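PDB 6FN6: fatty acid synthase 1, isoform A from Drosophila melanogaster, which probably builds long-chain saturated fatty acids from acetyl-CoA and malonyl-CoA with NADPH, the present piece being its dehydratase, enoylreductase and ketoreductase modifying region. Local coordinates for residues G650-A655 and R897-G902. Sequence-based numbering, arbitrary orientation.
Sequences GRRVMA and RDEEAG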
ATOM      1  N   GLY A 650      24.038  44.760  -2.855  1.00 74.42           N
ATOM      2  CA  GLY A 650      23.834  45.059  -1.448  1.00 76.17           C
ATOM      3  C   GLY A 650      22.383  45.079  -0.995  1.00 79.01           C
ATOM      4  O   GLY A 650      22.075  45.538   0.104  1.00 82.82           O
ATOM      5  N   ARG A 651      21.491  44.581  -1.843  1.00 94.37           N
ATOM      6  CA  ARG A 651      20.076  44.479  -1.501  1.00 92.56           C
ATOM      7  C   ARG A 651      19.829  43.377  -0.472  1.00 83.52           C
ATOM      8  O   ARG A 651      20.479  42.334  -0.503  1.00 81.68           O
ATOM      9  CB  ARG A 651      19.259  44.230  -2.769  1.00 95.14           C
ATOM     10  CG  ARG A 651      19.175  45.444  -3.677  1.00 99.19           C
ATOM     11  CD  ARG A 651      18.463  45.120  -4.973  1.00102.75           C
ATOM     12  NE  ARG A 651      19.299  44.279  -5.826  1.00107.66           N
ATOM     13  CZ  ARG A 651      18.884  43.678  -6.936  1.00113.29           C
ATOM     14  NH1 ARG A 651      17.628  43.809  -7.343  1.00115.16           N
ATOM     15  NH2 ARG A 651      19.731  42.938  -7.639  1.00115.01           N
ATOM     16  N   ARG A 652      18.870  43.602   0.421  1.00 74.04           N
ATOM     17  CA  ARG A 652      18.501  42.605   1.423  1.00 70.67           C
ATOM     18  C   ARG A 652      17.624  41.529   0.794  1.00 67.02           C
ATOM     19  O   ARG A 652      16.522  41.813   0.323  1.00 68.14           O
ATOM     20  CB  ARG A 652      17.784  43.266   2.606  1.00 75.50           C
ATOM     21  CG  ARG A 652      18.739  43.799   3.669  1.00 79.79           C
ATOM     22  CD  ARG A 652      18.091  44.806   4.615  1.00 85.06           C
ATOM     23  NE  ARG A 652      16.997  44.233   5.404  1.00 85.25           N
ATOM     24  CZ  ARG A 652      15.701  44.447   5.182  1.00 85.78           C
ATOM     25  NH1 ARG A 652      15.295  45.227   4.185  1.00 86.12           N
ATOM     26  NH2 ARG A 652      14.798  43.876   5.969  1.00 85.11           N
ATOM     27  N   VAL A 653      18.123  40.295   0.786  1.00 56.36           N
ATOM     28  CA  VAL A 653      17.486  39.213   0.045  1.00 56.26           C
ATOM     29  C   VAL A 653      17.446  37.924   0.858  1.00 57.34           C
ATOM     30  O   VAL A 653      18.322  37.662   1.683  1.00 56.91           O
ATOM     31  CB  VAL A 653      18.213  38.974  -1.298  1.00 57.06           C
ATOM     32  CG1 VAL A 653      17.544  37.854  -2.094  1.00 57.41           C
ATOM     33  CG2 VAL A 653      18.267  40.251  -2.118  1.00 60.00           C
ATOM     34  N   MET A 654      16.408  37.131   0.616  1.00 57.06           N
ATOM     35  CA  MET A 654      16.308  35.775   1.141  1.00 56.91           C
ATOM     36  C   MET A 654      16.101  34.839  -0.042  1.00 50.45           C
ATOM     37  O   MET A 654      15.416  35.198  -0.999  1.00 49.88           O
ATOM     38  CB  MET A 654      15.159  35.650   2.141  1.00 62.47           C
ATOM     39  CG  MET A 654      13.923  36.428   1.743  1.00 68.95           C
ATOM     40  SD  MET A 654      12.518  36.145   2.829  1.00 72.28           S
ATOM     41  CE  MET A 654      11.800  34.696   2.072  1.00 72.88           C
ATOM     42  N   ALA A 655      16.705  33.655   0.008  1.00 54.79           N
ATOM     43  CA  ALA A 655      16.686  32.765  -1.148  1.00 51.76           C
ATOM     44  C   ALA A 655      16.535  31.296  -0.776  1.00 50.02           C
ATOM     45  O   ALA A 655      16.657  30.911   0.387  1.00 47.96           O
ATOM     46  CB  ALA A 655      17.956  32.956  -1.956  1.00 51.56           C
ATOM     47  N   ARG A 897      27.234  36.077   9.386  1.00 63.64           N
ATOM     48  CA  ARG A 897      27.568  37.489   9.528  1.00 65.04           C
ATOM     49  C   ARG A 897      26.497  38.217  10.335  1.00 64.78           C
ATOM     50  O   ARG A 897      25.307  37.950  10.178  1.00 62.12           O
ATOM     51  CB  ARG A 897      27.713  38.143   8.156  1.00 68.78           C
ATOM     52  CG  ARG A 897      28.788  37.536   7.281  1.00 69.86           C
ATOM     53  CD  ARG A 897      28.758  38.158   5.896  1.00 72.38           C
ATOM     54  NE  ARG A 897      28.966  39.604   5.940  1.00 77.31           N
ATOM     55  CZ  ARG A 897      30.105  40.218   5.631  1.00 83.16           C
ATOM     56  NH1 ARG A 897      31.171  39.525   5.240  1.00 84.99           N
ATOM     57  NH2 ARG A 897      30.178  41.539   5.708  1.00 85.87           N
ATOM     58  N   ASP A 898      26.923  39.137  11.192  1.00 56.04           N
ATOM     59  CA  ASP A 898      26.003  40.024  11.893  1.00 61.07           C
ATOM     60  C   ASP A 898      25.434  41.047  10.918  1.00 59.19           C
ATOM     61  O   ASP A 898      26.172  41.640  10.133  1.00 59.08           O
ATOM     62  CB  ASP A 898      26.704  40.723  13.057  1.00 70.86           C
ATOM     63  CG  ASP A 898      26.791  39.851  14.294  1.00 77.97           C
ATOM     64  OD1 ASP A 898      25.735  39.369  14.754  1.00 81.99           O
ATOM     65  OD2 ASP A 898      27.914  39.632  14.793  1.00 79.54           O
ATOM     66  N   GLU A 899      24.122  41.251  10.965  1.00 78.36           N
ATOM     67  CA  GLU A 899      23.471  42.175  10.043  1.00 79.68           C
ATOM     68  C   GLU A 899      23.782  43.629  10.397  1.00 83.48           C
ATOM     69  O   GLU A 899      23.723  44.031  11.561  1.00 83.24           O
ATOM     70  CB  GLU A 899      21.958  41.946  10.041  1.00 80.90           C
ATOM     71  CG  GLU A 899      21.201  42.830   9.061  1.00 79.84           C
ATOM     72  CD  GLU A 899      19.708  42.566   9.065  1.00 83.79           C
ATOM     73  OE1 GLU A 899      19.260  41.673   9.815  1.00 85.14           O
ATOM     74  OE2 GLU A 899      18.982  43.250   8.311  1.00 86.66           O
ATOM     75  N   GLU A 900      24.114  44.409   9.373  1.00 81.66           N
ATOM     76  CA  GLU A 900      24.364  45.837   9.525  1.00 81.93           C
ATOM     77  C   GLU A 900      23.137  46.554  10.077  1.00 84.87           C
ATOM     78  O   GLU A 900      22.001  46.159   9.813  1.00 85.70           O
ATOM     79  CB  GLU A 900      24.777  46.459   8.189  1.00 80.95           C
ATOM     80  CG  GLU A 900      26.158  46.037   7.711  1.00 74.75           C
ATOM     81  CD  GLU A 900      26.163  44.672   7.053  1.00 71.99           C
ATOM     82  OE1 GLU A 900      25.129  43.975   7.108  1.00 72.13           O
ATOM     83  OE2 GLU A 900      27.204  44.295   6.475  1.00 71.60           O
ATOM     84  N   ALA A 901      23.375  47.607  10.850  1.00 81.63           N
ATOM     85  CA  ALA A 901      22.305  48.294  11.560  1.00 85.61           C
ATOM     86  C   ALA A 901      21.454  49.134  10.612  1.00 89.57           C
ATOM     87  O   ALA A 901      21.948  49.653   9.610  1.00 86.87           O
ATOM     88  CB  ALA A 901      22.885  49.168  12.659  1.00 85.73           C
ATOM     89  N   GLY A 902      20.170  49.255  10.943  1.00102.65           N
ATOM     90  CA  GLY A 902      19.218  49.984  10.125  1.00106.09           C
ATOM     91  C   GLY A 902      18.375  49.103   9.221  1.00105.63           C
ATOM     92  O   GLY A 902      17.337  49.538   8.721  1.00105.78           O
TER
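R652 and E899 face each other across a wide backbone gap, their CA atoms 10.0 Å apart, where the first residue of strand 652-656 looks onto the irregular loop 897-902 that follows strand 891-895. No hydrogen bond joins the two segments, and both side chains leave the backbone toward the opposite segment. E899 spans about half of the gap, with CG anti to the backbone N (chi1 -178°) and the chain extended beyond it. In R652 a bend at chi3 (63°) turns the guanidinium off the line of its aliphatic chain, and the two side chains cross at about a right angle. The meeting is confined to one carboxylate oxygen: OE2 of E899 lies at the edge of the R652 guanidinium, near its plane, 3.7 Å from R652 NE, a long salt bridge. E899 OE2 is also 4.1 Å from R652 CD. Guanidinium and carboxylate are nearly coplanar, their planes 13° apart. The stronger polar partners follow strand 673-675: R652 NH2 donates to the carbonyl oxygens of P677 and W680, and E899 OE1 accepts from the backbone N of M682, which starts helix 682-685. E900 OE1 forms a salt bridge with R646, and its OE2 a hydrogen bond with the Y607 hydroxyl. With only 51 Å² buried, this surface ion pair, probably in the enoylreductase outside its parallel nucleotide-binding sheet, suggests at most modest electrostatic attraction between groups probably positioned mainly by P677, W680 and M682.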